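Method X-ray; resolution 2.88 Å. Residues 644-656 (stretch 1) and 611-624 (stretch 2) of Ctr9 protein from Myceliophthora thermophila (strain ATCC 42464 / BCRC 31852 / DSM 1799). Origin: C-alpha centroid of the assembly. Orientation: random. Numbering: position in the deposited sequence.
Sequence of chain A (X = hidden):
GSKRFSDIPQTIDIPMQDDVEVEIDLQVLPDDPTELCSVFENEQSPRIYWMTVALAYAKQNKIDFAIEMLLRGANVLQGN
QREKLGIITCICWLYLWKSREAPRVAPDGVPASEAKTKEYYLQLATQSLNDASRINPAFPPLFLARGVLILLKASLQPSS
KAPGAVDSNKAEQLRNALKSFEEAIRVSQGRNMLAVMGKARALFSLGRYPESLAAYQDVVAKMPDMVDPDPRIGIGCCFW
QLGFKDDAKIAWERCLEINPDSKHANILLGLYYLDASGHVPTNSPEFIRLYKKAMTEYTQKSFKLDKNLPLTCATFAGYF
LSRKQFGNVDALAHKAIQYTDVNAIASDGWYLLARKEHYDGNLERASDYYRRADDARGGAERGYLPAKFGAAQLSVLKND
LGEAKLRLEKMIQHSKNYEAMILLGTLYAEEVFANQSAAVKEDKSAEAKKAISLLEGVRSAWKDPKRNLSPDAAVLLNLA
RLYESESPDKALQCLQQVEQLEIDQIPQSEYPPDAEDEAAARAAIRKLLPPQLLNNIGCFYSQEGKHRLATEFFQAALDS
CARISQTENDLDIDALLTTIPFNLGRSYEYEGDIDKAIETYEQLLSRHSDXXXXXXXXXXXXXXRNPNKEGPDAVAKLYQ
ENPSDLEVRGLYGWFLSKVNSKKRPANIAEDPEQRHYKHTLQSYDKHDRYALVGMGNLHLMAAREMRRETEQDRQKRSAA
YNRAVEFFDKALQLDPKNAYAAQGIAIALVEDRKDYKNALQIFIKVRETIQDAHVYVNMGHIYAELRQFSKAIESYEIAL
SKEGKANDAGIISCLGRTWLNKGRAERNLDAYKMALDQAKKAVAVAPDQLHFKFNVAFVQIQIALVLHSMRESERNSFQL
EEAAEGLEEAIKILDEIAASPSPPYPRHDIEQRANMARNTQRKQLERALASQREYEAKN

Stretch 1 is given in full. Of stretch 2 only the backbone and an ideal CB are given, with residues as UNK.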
# COMPACT_ATOMS: atom_id res chain seq x y z
N SER A 644 16.19 -14.68 36.25
CA SER A 644 15.81 -15.29 34.97
C SER A 644 15.46 -14.28 33.88
O SER A 644 14.86 -14.65 32.86
CB SER A 644 14.64 -16.25 35.17
OG SER A 644 13.40 -15.59 35.02
N ASP A 645 15.82 -13.01 34.10
CA ASP A 645 15.58 -12.00 33.08
C ASP A 645 16.76 -11.97 32.12
O ASP A 645 17.87 -11.63 32.53
CB ASP A 645 15.38 -10.63 33.72
CG ASP A 645 14.84 -9.59 32.74
OD1 ASP A 645 15.34 -9.49 31.59
OD2 ASP A 645 13.89 -8.88 33.14
N LEU A 646 16.51 -12.29 30.86
CA LEU A 646 17.59 -12.40 29.86
C LEU A 646 18.45 -11.16 29.68
O LEU A 646 19.65 -11.28 29.43
CB LEU A 646 17.05 -12.82 28.50
CG LEU A 646 16.28 -14.14 28.47
CD1 LEU A 646 16.04 -14.50 27.00
CD2 LEU A 646 17.00 -15.25 29.23
N GLU A 647 17.83 -9.98 29.79
CA GLU A 647 18.57 -8.70 29.79
C GLU A 647 19.45 -8.63 31.03
O GLU A 647 20.65 -8.41 30.93
CB GLU A 647 17.61 -7.51 29.76
CG GLU A 647 16.85 -7.38 28.46
CD GLU A 647 17.75 -7.16 27.26
OE1 GLU A 647 18.68 -6.34 27.35
OE2 GLU A 647 17.52 -7.79 26.21
N VAL A 648 18.85 -8.83 32.19
CA VAL A 648 19.58 -8.85 33.45
C VAL A 648 20.72 -9.85 33.36
O VAL A 648 21.85 -9.63 33.83
CB VAL A 648 18.68 -9.26 34.63
CG1 VAL A 648 19.50 -9.55 35.87
CG2 VAL A 648 17.64 -8.18 34.92
N ARG A 649 20.40 -10.97 32.74
CA ARG A 649 21.37 -12.00 32.57
C ARG A 649 22.54 -11.39 31.82
O ARG A 649 23.65 -11.27 32.36
CB ARG A 649 20.77 -13.18 31.82
CG ARG A 649 19.66 -13.92 32.56
CD ARG A 649 20.18 -14.85 33.64
NE ARG A 649 20.58 -16.16 33.13
CZ ARG A 649 21.22 -17.08 33.85
NH1 ARG A 649 21.53 -16.85 35.12
NH2 ARG A 649 21.55 -18.23 33.30
N GLY A 650 22.27 -10.95 30.59
CA GLY A 650 23.30 -10.38 29.72
C GLY A 650 24.22 -9.43 30.46
O GLY A 650 25.45 -9.51 30.32
N LEU A 651 23.62 -8.55 31.26
CA LEU A 651 24.37 -7.57 32.04
C LEU A 651 25.35 -8.25 32.99
O LEU A 651 26.53 -7.86 33.10
CB LEU A 651 23.43 -6.66 32.82
CG LEU A 651 24.20 -5.64 33.68
CD1 LEU A 651 25.12 -4.76 32.85
CD2 LEU A 651 23.25 -4.77 34.48
N TYR A 652 24.86 -9.26 33.68
CA TYR A 652 25.70 -10.03 34.60
C TYR A 652 26.84 -10.70 33.85
O TYR A 652 27.97 -10.69 34.31
CB TYR A 652 24.87 -11.08 35.35
CG TYR A 652 25.60 -11.67 36.55
CD1 TYR A 652 25.86 -10.91 37.69
CD2 TYR A 652 26.03 -13.00 36.55
CE1 TYR A 652 26.52 -11.44 38.78
CE2 TYR A 652 26.70 -13.54 37.63
CZ TYR A 652 26.94 -12.76 38.75
OH TYR A 652 27.60 -13.32 39.83
N GLY A 653 26.55 -11.28 32.70
CA GLY A 653 27.59 -11.86 31.87
C GLY A 653 28.61 -10.81 31.42
O GLY A 653 29.81 -11.07 31.40
N TRP A 654 28.11 -9.63 31.05
CA TRP A 654 28.96 -8.53 30.66
C TRP A 654 29.89 -8.16 31.79
O TRP A 654 31.06 -7.91 31.58
CB TRP A 654 28.13 -7.32 30.32
CG TRP A 654 28.92 -6.10 29.99
CD1 TRP A 654 29.48 -5.79 28.80
CD2 TRP A 654 29.21 -5.02 30.87
NE1 TRP A 654 30.12 -4.58 28.88
CE2 TRP A 654 29.97 -4.08 30.14
CE3 TRP A 654 28.90 -4.75 32.20
CZ2 TRP A 654 30.42 -2.88 30.70
CZ3 TRP A 654 29.35 -3.54 32.75
CH2 TRP A 654 30.10 -2.64 32.00
N PHE A 655 29.34 -8.11 32.99
CA PHE A 655 30.11 -7.94 34.22
C PHE A 655 31.19 -8.98 34.45
O PHE A 655 32.28 -8.65 34.91
CB PHE A 655 29.15 -8.00 35.40
CG PHE A 655 29.82 -7.97 36.74
CD1 PHE A 655 30.81 -7.05 37.01
CD2 PHE A 655 29.42 -8.83 37.74
CE1 PHE A 655 31.41 -7.01 38.25
CE2 PHE A 655 30.02 -8.80 38.98
CZ PHE A 655 31.01 -7.88 39.24
N LEU A 656 30.89 -10.24 34.16
CA LEU A 656 31.86 -11.31 34.31
C LEU A 656 32.97 -11.20 33.29
O LEU A 656 34.08 -11.64 33.55
CB LEU A 656 31.18 -12.68 34.21
CG LEU A 656 30.12 -12.94 35.31
CD1 LEU A 656 29.52 -14.33 35.22
CD2 LEU A 656 30.64 -12.70 36.73
N UNK A 611 9.44 -3.27 38.49
CA UNK A 611 9.83 -2.98 37.09
C UNK A 611 11.33 -3.11 36.98
O UNK A 611 12.07 -2.23 37.42
CB UNK A 611 9.38 -1.59 36.65
N UNK A 612 11.78 -4.21 36.40
CA UNK A 612 13.16 -4.65 36.60
C UNK A 612 14.16 -3.98 35.67
O UNK A 612 15.28 -3.70 36.09
CB UNK A 612 13.25 -6.17 36.42
N UNK A 613 13.73 -3.73 34.43
CA UNK A 613 14.56 -3.02 33.45
C UNK A 613 15.08 -1.71 34.06
O UNK A 613 16.21 -1.29 33.79
CB UNK A 613 13.77 -2.74 32.17
N UNK A 614 14.26 -1.08 34.90
CA UNK A 614 14.71 0.11 35.61
C UNK A 614 15.90 -0.18 36.50
O UNK A 614 16.91 0.49 36.41
CB UNK A 614 13.57 0.69 36.45
N UNK A 615 15.79 -1.18 37.35
CA UNK A 615 16.88 -1.47 38.26
C UNK A 615 18.09 -2.06 37.54
O UNK A 615 19.21 -1.90 38.00
CB UNK A 615 16.40 -2.43 39.35
N UNK A 616 17.85 -2.75 36.43
CA UNK A 616 18.94 -3.24 35.57
C UNK A 616 19.77 -2.07 35.03
O UNK A 616 21.00 -2.13 35.06
CB UNK A 616 18.38 -4.07 34.41
N UNK A 617 19.10 -1.02 34.56
CA UNK A 617 19.79 0.24 34.18
C UNK A 617 20.46 0.87 35.39
O UNK A 617 21.56 1.39 35.29
CB UNK A 617 18.81 1.23 33.56
N UNK A 618 19.81 0.81 36.54
CA UNK A 618 20.42 1.33 37.76
C UNK A 618 21.71 0.59 38.03
O UNK A 618 22.72 1.20 38.30
CB UNK A 618 19.47 1.21 38.95
N UNK A 619 21.69 -0.72 37.89
CA UNK A 619 22.85 -1.54 38.21
C UNK A 619 24.00 -1.31 37.23
O UNK A 619 25.18 -1.46 37.59
CB UNK A 619 22.46 -3.02 38.22
N UNK A 620 23.67 -0.95 36.00
CA UNK A 620 24.69 -0.64 35.03
C UNK A 620 25.26 0.75 35.38
O UNK A 620 26.49 0.93 35.46
CB UNK A 620 24.13 -0.68 33.61
N UNK A 621 24.36 1.71 35.61
CA UNK A 621 24.75 3.07 36.05
C UNK A 621 25.74 2.93 37.22
O UNK A 621 26.76 3.63 37.32
CB UNK A 621 23.53 3.89 36.46
N UNK A 622 25.42 1.99 38.10
CA UNK A 622 26.26 1.63 39.24
C UNK A 622 27.55 0.92 38.85
O UNK A 622 28.61 1.22 39.40
CB UNK A 622 25.47 0.74 40.20
N UNK A 623 27.46 -0.04 37.94
CA UNK A 623 28.65 -0.74 37.53
C UNK A 623 29.71 0.21 36.99
O UNK A 623 30.88 -0.02 37.25
CB UNK A 623 28.30 -1.79 36.48
N UNK A 624 29.31 1.27 36.29
CA UNK A 624 30.29 2.24 35.75
C UNK A 624 30.77 3.26 36.78
O UNK A 624 31.93 3.65 36.75
CB UNK A 624 29.68 2.99 34.56

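The helix of residues 646-656 and the second helix run nearly parallel, at 11° with a closest axial approach of 10.1 Å, so roughly every third or fourth position of the second helix meets the first.

Position 611 has nothing of the other stretch near its CB; it is Tyr611, whose OH bonds elsewhere in the structure.

At position 612 the CB points toward stretch 1 and lies 4.3 Å from Asp645 OD2. A carboxylate at that distance favours a short donor such as serine, threonine or asparagine, or a longer basic chain. The residue is Thr612; its OG1 donates a weak hydrogen bond of 3.5 Å to Asp645 OD2.

Position 613 points sideways, with room for small or polar chains; the nearby Asp645 carboxylate would argue for a neutral or basic one. Asp613 runs against that expectation, its OD1 4.3 Å from Asp645 OD2, a pair of like charges. Its OD2 is bonded elsewhere in the structure.

Positions 614 and 615 are out of reach; they are Ala614 and Arg615.

Position 616 has its CA 6.0 Å from that of Val648, and its CB is 4.2 Å from Val648 CG2 and 4.9 Å from Leu651 CD2. Such closeness suits a small or beta-branched residue: alanine, serine, threonine or valine. Thr616 places CG2 3.7 Å from Leu651 CD2, while OG1 packs 3.2 Å from Val648 CG2 and donates to Thr612 O at 2.8 Å.

Position 617 points away and 618 sideways, both without a neighbour near the CB; they are Arg617 and Leu618.

Position 619 points toward Leu651, its CB 4.2 Å from CD2, where a small apolar residue is sufficient. Ala619 makes that methyl contact.

The CB of position 620 points sideways, 4.3 Å from Leu651 CD1, with the Trp654 ring beyond: a large apolar or aromatic chain could bridge the two. Tyr620, with chi1 t, packs its CB 4.2 Å from Leu651 CD1 and directs its ring edge toward the face of Trp654, in an offset edge-to-face pair with the centroids of the Tyr620 ring and the Trp654 six-membered ring 5.7 Å apart.

Positions 621 and 622 are out of reach; they are Ile621 and Lys622.

Position 623 points toward two aromatic rings, its CB 4.2 Å from Trp654 CZ3, which calls for leucine, isoleucine, methionine or phenylalanine. Leu623 inserts CD1 3.6 Å from Trp654 CZ3, at the indole edge, and 3.8 Å from Phe655 CD1.

Position 624 points sideways into open space, suiting a polar chain; it is Arg624.

Stretch 2 611-624: YTDARTRLAYIKLR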
# COMPACT_ATOMS: atom_id res chain seq x y z
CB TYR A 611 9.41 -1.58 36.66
CG TYR A 611 9.38 -1.38 35.15
CD1 TYR A 611 10.34 -0.63 34.51
CD2 TYR A 611 8.37 -1.94 34.38
CE1 TYR A 611 10.31 -0.43 33.14
CE2 TYR A 611 8.33 -1.75 33.00
CZ TYR A 611 9.31 -0.99 32.39
OH TYR A 611 9.32 -0.77 31.02
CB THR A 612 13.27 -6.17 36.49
OG1 THR A 612 12.47 -6.64 35.39
CG2 THR A 612 12.75 -6.79 37.74
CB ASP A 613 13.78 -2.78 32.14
CG ASP A 613 13.80 -4.02 31.17
OD1 ASP A 613 14.51 -5.03 31.44
OD2 ASP A 613 13.11 -3.99 30.13
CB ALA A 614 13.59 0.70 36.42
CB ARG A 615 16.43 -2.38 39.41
CG ARG A 615 17.59 -2.79 40.33
CD ARG A 615 17.14 -3.32 41.68
NE ARG A 615 16.00 -2.57 42.21
CZ ARG A 615 15.00 -3.11 42.92
NH1 ARG A 615 14.98 -4.41 43.20
NH2 ARG A 615 14.01 -2.33 43.34
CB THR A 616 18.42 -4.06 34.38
OG1 THR A 616 17.43 -5.03 34.80
CG2 THR A 616 19.59 -4.76 33.69
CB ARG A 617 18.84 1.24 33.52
CG ARG A 617 18.37 0.82 32.12
CD ARG A 617 19.51 0.40 31.19
NE ARG A 617 20.58 1.39 31.14
CZ ARG A 617 21.61 1.35 30.28
NH1 ARG A 617 21.73 0.39 29.39
NH2 ARG A 617 22.52 2.30 30.31
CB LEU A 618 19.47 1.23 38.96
CG LEU A 618 18.46 2.39 39.10
CD1 LEU A 618 17.46 2.08 40.19
CD2 LEU A 618 19.14 3.73 39.37
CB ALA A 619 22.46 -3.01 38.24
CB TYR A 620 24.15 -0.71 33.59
CG TYR A 620 25.08 -0.07 32.59
CD1 TYR A 620 26.27 -0.69 32.23
CD2 TYR A 620 24.79 1.17 32.05
CE1 TYR A 620 27.14 -0.09 31.33
CE2 TYR A 620 25.64 1.78 31.15
CZ TYR A 620 26.81 1.16 30.79
OH TYR A 620 27.63 1.80 29.89
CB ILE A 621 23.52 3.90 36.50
CG1 ILE A 621 22.76 4.49 35.30
CG2 ILE A 621 23.95 5.04 37.41
CD1 ILE A 621 21.46 5.18 35.69
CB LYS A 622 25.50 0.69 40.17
CG LYS A 622 24.37 1.37 40.91
CD LYS A 622 24.90 2.16 42.08
CE LYS A 622 23.79 2.97 42.75
NZ LYS A 622 24.19 4.39 42.88
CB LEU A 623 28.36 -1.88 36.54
CG LEU A 623 28.52 -3.27 37.15
CD1 LEU A 623 28.34 -4.37 36.10
CD2 LEU A 623 29.90 -3.40 37.77
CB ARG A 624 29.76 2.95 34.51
CG ARG A 624 30.54 2.60 33.25
CD ARG A 624 30.11 3.44 32.04
NE ARG A 624 30.29 4.89 32.23
CZ ARG A 624 29.36 5.82 31.98
NH1 ARG A 624 28.16 5.51 31.51
NH2 ARG A 624 29.65 7.11 32.20
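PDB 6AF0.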